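Local structure of restriction endonuclease (Mycobacterium sp., 4F0Q) at residues V62-P71 / R81-S89. The protein cleaves DNA in a cytosine-methylation-dependent manner, working as a tetramer whose chains probably pair a PUA-like modified-base recognition domain with a PD-(D/E)XK-type nuclease domain. Residues are numbered along the deposited sequence; the frame is centred on the assembly and turned at random.
Sequences VMLEAGINAP and RRALIAIRS
Asn69 and Ala86 face each other as a hydrogen-bonded antiparallel pair, and Ala86 O accepts two hydrogen bonds from the one asparagine. Backbone N of Asn69 lies 2.9 Å from Ala86 O, and the side-chain ND2 of Asn69 lies 3.0 Å from the same Ala86 O, the two donors approaching from opposite faces of the carbonyl plane. Setting CG beside its own backbone N (chi1 -51°) brings the amide there. The second N-H of Asn69 ND2 turns back to Glu65 O, while Asn69 OD1 accepts from Glu65 N at 2.9 Å with its donor well above the amide carbonyl plane. All the polar atoms of the Asn69 amide are thereby used, tying the loop ahead of strand 67-69 to the sheet. Asn69 O receives Ala86 N. At the next hydrogen-bonded pair Gly67 O accepts Arg88 N, and Gly67 N gives a longer bond to Arg88 O. These bonds add the short strand 67-69 to strand 85-89, which on its other edge pairs with the parallel strand 156-166 in the mixed sheet of the N-terminal region, probably PUA-like by family. The chain of Arg88, extended from CG to NE, runs past the carbonyls of Leu64 and Glu65, its CB 3.3 Å from Glu65 O; NH1 then meets Leu64 O at 3.1 Å, in the guanidinium plane and nearly straight at hydrogen (166°). Leu64 N and Val62 O are each hydrogen-bonded to a tyrosine hydroxyl, of Tyr31 and Tyr48 respectively. Leu64 CD1 rests on Ala86 CB at 3.7 Å, and farther along Pro71 CG meets Leu84 CD2. On the other face of the strands Ile68 and Ile85 lie side by side, CG2 to CG2 3.8 Å, against helix 130-142.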
ATOM      1  N   VAL A  62      39.102  25.154  -3.423  1.00 22.40           N
ATOM      2  CA  VAL A  62      37.829  24.802  -2.813  1.00 21.72           C
ATOM      3  C   VAL A  62      38.118  23.842  -1.666  1.00 19.18           C
ATOM      4  O   VAL A  62      38.163  22.628  -1.857  1.00 18.46           O
ATOM      5  CB  VAL A  62      36.880  24.133  -3.823  1.00 22.21           C
ATOM      6  CG1 VAL A  62      35.529  23.848  -3.180  1.00 20.38           C
ATOM      7  CG2 VAL A  62      36.713  25.011  -5.051  1.00 18.00           C
ATOM      8  N   MET A  63      38.332  24.397  -0.477  1.00 24.09           N
ATOM      9  CA  MET A  63      38.731  23.604   0.682  1.00 26.03           C
ATOM     10  C   MET A  63      37.680  22.572   1.069  1.00 26.51           C
ATOM     11  O   MET A  63      36.481  22.841   1.019  1.00 25.03           O
ATOM     12  CB  MET A  63      39.044  24.513   1.872  1.00 28.43           C
ATOM     13  CG  MET A  63      40.225  25.442   1.643  1.00 33.98           C
ATOM     14  SD  MET A  63      41.714  24.552   1.150  1.00 45.43           S
ATOM     15  CE  MET A  63      41.945  23.467   2.554  1.00 33.61           C
ATOM     16  N   LEU A  64      38.143  21.385   1.452  1.00 23.64           N
ATOM     17  CA  LEU A  64      37.249  20.304   1.840  1.00 20.12           C
ATOM     18  C   LEU A  64      37.614  19.772   3.222  1.00 21.11           C
ATOM     19  O   LEU A  64      38.083  18.642   3.364  1.00 22.80           O
ATOM     20  CB  LEU A  64      37.287  19.179   0.802  1.00 20.92           C
ATOM     21  CG  LEU A  64      36.208  18.097   0.892  1.00 18.42           C
ATOM     22  CD1 LEU A  64      34.827  18.694   0.685  1.00 19.66           C
ATOM     23  CD2 LEU A  64      36.474  16.989  -0.113  1.00 17.84           C
ATOM     24  N   GLU A  65      37.402  20.598   4.241  1.00 25.86           N
ATOM     25  CA  GLU A  65      37.640  20.184   5.618  1.00 26.63           C
ATOM     26  C   GLU A  65      36.537  19.239   6.074  1.00 28.42           C
ATOM     27  O   GLU A  65      35.662  18.866   5.292  1.00 27.13           O
ATOM     28  CB  GLU A  65      37.694  21.402   6.544  1.00 30.05           C
ATOM     29  CG  GLU A  65      38.797  22.395   6.213  1.00 32.00           C
ATOM     30  CD  GLU A  65      40.182  21.862   6.526  1.00 34.66           C
ATOM     31  OE1 GLU A  65      41.161  22.377   5.945  1.00 40.09           O
ATOM     32  OE2 GLU A  65      40.295  20.933   7.355  1.00 33.79           O
ATOM     33  N   ALA A  66      36.578  18.854   7.343  1.00 30.74           N
ATOM     34  CA  ALA A  66      35.543  17.996   7.901  1.00 29.13           C
ATOM     35  C   ALA A  66      34.213  18.740   7.966  1.00 27.25           C
ATOM     36  O   ALA A  66      34.130  19.836   8.521  1.00 28.38           O
ATOM     37  CB  ALA A  66      35.946  17.501   9.282  1.00 27.40           C
ATOM     38  N   GLY A  67      33.177  18.147   7.383  1.00 27.69           N
ATOM     39  CA  GLY A  67      31.842  18.705   7.467  1.00 23.36           C
ATOM     40  C   GLY A  67      31.415  19.523   6.266  1.00 17.98           C
ATOM     41  O   GLY A  67      31.530  19.084   5.122  1.00 16.89           O
ATOM     42  N   ILE A  68      30.918  20.726   6.535  1.00 17.64           N
ATOM     43  CA  ILE A  68      30.336  21.578   5.507  1.00 21.16           C
ATOM     44  C   ILE A  68      31.276  22.713   5.115  1.00 16.32           C
ATOM     45  O   ILE A  68      31.749  23.465   5.966  1.00 16.85           O
ATOM     46  CB  ILE A  68      28.993  22.158   5.981  1.00 18.07           C
ATOM     47  CG1 ILE A  68      28.060  21.022   6.411  1.00 17.70           C
ATOM     48  CG2 ILE A  68      28.356  23.006   4.889  1.00 17.88           C
ATOM     49  CD1 ILE A  68      27.182  21.358   7.594  1.00 14.81           C
ATOM     50  N   ASN A  69      31.535  22.830   3.816  1.00 18.84           N
ATOM     51  CA  ASN A  69      32.470  23.820   3.295  1.00 19.97           C
ATOM     52  C   ASN A  69      31.843  24.662   2.192  1.00 20.93           C
ATOM     53  O   ASN A  69      30.976  24.192   1.457  1.00 23.14           O
ATOM     54  CB  ASN A  69      33.721  23.132   2.749  1.00 21.20           C
ATOM     55  CG  ASN A  69      34.329  22.156   3.734  1.00 18.23           C
ATOM     56  OD1 ASN A  69      35.244  22.499   4.481  1.00 22.82           O
ATOM     57  ND2 ASN A  69      33.823  20.927   3.739  1.00 17.68           N
ATOM     58  N   ALA A  70      32.293  25.905   2.071  1.00 23.85           N
ATOM     59  CA  ALA A  70      31.809  26.793   1.020  1.00 23.24           C
ATOM     60  C   ALA A  70      32.797  27.920   0.744  1.00 25.30           C
ATOM     61  O   ALA A  70      33.224  28.615   1.665  1.00 26.43           O
ATOM     62  CB  ALA A  70      30.443  27.355   1.382  1.00 22.28           C
ATOM     63  N   PRO A  71      33.172  28.095  -0.533  1.00 27.07           N
ATOM     64  CA  PRO A  71      34.062  29.183  -0.948  1.00 31.32           C
ATOM     65  C   PRO A  71      33.404  30.542  -0.742  1.00 33.03           C
ATOM     66  O   PRO A  71      32.192  30.609  -0.529  1.00 32.44           O
ATOM     67  CB  PRO A  71      34.258  28.922  -2.446  1.00 27.11           C
ATOM     68  CG  PRO A  71      33.941  27.475  -2.630  1.00 24.93           C
ATOM     69  CD  PRO A  71      32.855  27.187  -1.648  1.00 27.22           C
ATOM     70  N   ARG A  81      26.130  35.397  -5.670  1.00 29.21           N
ATOM     71  CA  ARG A  81      25.697  34.006  -5.583  1.00 24.86           C
ATOM     72  C   ARG A  81      26.731  33.097  -4.919  1.00 19.99           C
ATOM     73  O   ARG A  81      27.937  33.313  -5.038  1.00 17.16           O
ATOM     74  CB  ARG A  81      25.367  33.465  -6.977  1.00 19.81           C
ATOM     75  CG  ARG A  81      26.584  33.303  -7.877  1.00 19.10           C
ATOM     76  CD  ARG A  81      26.230  32.637  -9.193  1.00 17.59           C
ATOM     77  NE  ARG A  81      27.409  32.427 -10.027  1.00 19.49           N
ATOM     78  CZ  ARG A  81      27.896  33.331 -10.872  1.00 20.29           C
ATOM     79  NH1 ARG A  81      27.304  34.511 -10.996  1.00 20.71           N
ATOM     80  NH2 ARG A  81      28.974  33.055 -11.593  1.00 19.60           N
ATOM     81  N   ARG A  82      26.242  32.076  -4.224  1.00 21.92           N
ATOM     82  CA  ARG A  82      27.104  31.046  -3.661  1.00 21.98           C
ATOM     83  C   ARG A  82      27.334  29.968  -4.717  1.00 18.52           C
ATOM     84  O   ARG A  82      26.386  29.348  -5.200  1.00 15.11           O
ATOM     85  CB  ARG A  82      26.466  30.438  -2.412  1.00 22.53           C
ATOM     86  CG  ARG A  82      27.416  29.605  -1.568  1.00 22.23           C
ATOM     87  CD  ARG A  82      28.332  30.484  -0.731  1.00 29.01           C
ATOM     88  NE  ARG A  82      27.578  31.338   0.184  1.00 27.48           N
ATOM     89  CZ  ARG A  82      28.131  32.099   1.123  1.00 30.20           C
ATOM     90  NH1 ARG A  82      29.448  32.110   1.278  1.00 36.42           N
ATOM     91  NH2 ARG A  82      27.367  32.845   1.910  1.00 27.42           N
ATOM     92  N   ALA A  83      28.597  29.755  -5.076  1.00 22.09           N
ATOM     93  CA  ALA A  83      28.955  28.827  -6.146  1.00 14.04           C
ATOM     94  C   ALA A  83      28.515  27.393  -5.862  1.00 14.50           C
ATOM     95  O   ALA A  83      27.833  26.773  -6.678  1.00 14.55           O
ATOM     96  CB  ALA A  83      30.452  28.879  -6.407  1.00 16.17           C
ATOM     97  N   LEU A  84      28.909  26.872  -4.706  1.00 16.03           N
ATOM     98  CA  LEU A  84      28.566  25.505  -4.331  1.00 14.68           C
ATOM     99  C   LEU A  84      28.796  25.265  -2.847  1.00 15.27           C
ATOM    100  O   LEU A  84      29.388  26.093  -2.155  1.00 19.72           O
ATOM    101  CB  LEU A  84      29.386  24.496  -5.142  1.00 15.98           C
ATOM    102  CG  LEU A  84      30.808  24.171  -4.667  1.00 17.58           C
ATOM    103  CD1 LEU A  84      31.354  22.971  -5.424  1.00 18.67           C
ATOM    104  CD2 LEU A  84      31.744  25.362  -4.822  1.00 21.95           C
ATOM    105  N   ILE A  85      28.319  24.123  -2.364  1.00 18.68           N
ATOM    106  CA  ILE A  85      28.617  23.673  -1.012  1.00 15.87           C
ATOM    107  C   ILE A  85      29.264  22.294  -1.062  1.00 16.76           C
ATOM    108  O   ILE A  85      28.652  21.325  -1.511  1.00 22.06           O
ATOM    109  CB  ILE A  85      27.361  23.632  -0.126  1.00 16.21           C
ATOM    110  CG1 ILE A  85      26.839  25.049   0.122  1.00 16.81           C
ATOM    111  CG2 ILE A  85      27.666  22.949   1.198  1.00 17.63           C
ATOM    112  CD1 ILE A  85      25.642  25.104   1.040  1.00 13.31           C
ATOM    113  N   ALA A  86      30.511  22.218  -0.608  1.00 19.19           N
ATOM    114  CA  ALA A  86      31.259  20.968  -0.617  1.00 18.28           C
ATOM    115  C   ALA A  86      31.154  20.268   0.731  1.00 18.39           C
ATOM    116  O   ALA A  86      31.584  20.802   1.752  1.00 21.56           O
ATOM    117  CB  ALA A  86      32.715  21.228  -0.969  1.00 18.11           C
ATOM    118  N   ILE A  87      30.582  19.069   0.729  1.00 17.59           N
ATOM    119  CA  ILE A  87      30.368  18.321   1.961  1.00 16.10           C
ATOM    120  C   ILE A  87      31.260  17.085   2.046  1.00 18.11           C
ATOM    121  O   ILE A  87      31.285  16.256   1.136  1.00 20.04           O
ATOM    122  CB  ILE A  87      28.888  17.912   2.119  1.00 17.06           C
ATOM    123  CG1 ILE A  87      28.032  19.140   2.434  1.00 14.74           C
ATOM    124  CG2 ILE A  87      28.726  16.869   3.209  1.00 18.22           C
ATOM    125  CD1 ILE A  87      26.549  18.851   2.490  1.00 21.67           C
ATOM    126  N   ARG A  88      31.999  16.977   3.147  1.00 21.53           N
ATOM    127  CA  ARG A  88      32.867  15.833   3.386  1.00 23.60           C
ATOM    128  C   ARG A  88      32.350  15.016   4.565  1.00 21.97           C
ATOM    129  O   ARG A  88      32.432  15.444   5.716  1.00 25.28           O
ATOM    130  CB  ARG A  88      34.300  16.294   3.649  1.00 22.56           C
ATOM    131  CG  ARG A  88      35.263  15.178   4.011  1.00 22.94           C
ATOM    132  CD  ARG A  88      36.673  15.715   4.172  1.00 28.28           C
ATOM    133  NE  ARG A  88      37.587  14.714   4.712  1.00 41.56           N
ATOM    134  CZ  ARG A  88      38.881  14.926   4.927  1.00 37.90           C
ATOM    135  NH1 ARG A  88      39.415  16.106   4.644  1.00 33.11           N
ATOM    136  NH2 ARG A  88      39.640  13.959   5.422  1.00 45.40           N
ATOM    137  N   SER A  89      31.815  13.838   4.267  1.00 20.92           N
ATOM    138  CA  SER A  89      31.238  12.982   5.294  1.00 23.14           C
ATOM    139  C   SER A  89      32.236  11.928   5.753  1.00 25.07           C
ATOM    140  O   SER A  89      33.063  11.459   4.973  1.00 23.15           O
ATOM    141  CB  SER A  89      29.961  12.313   4.779  1.00 23.50           C
ATOM    142  OG  SER A  89      29.334  11.554   5.799  1.00 29.79           O
TER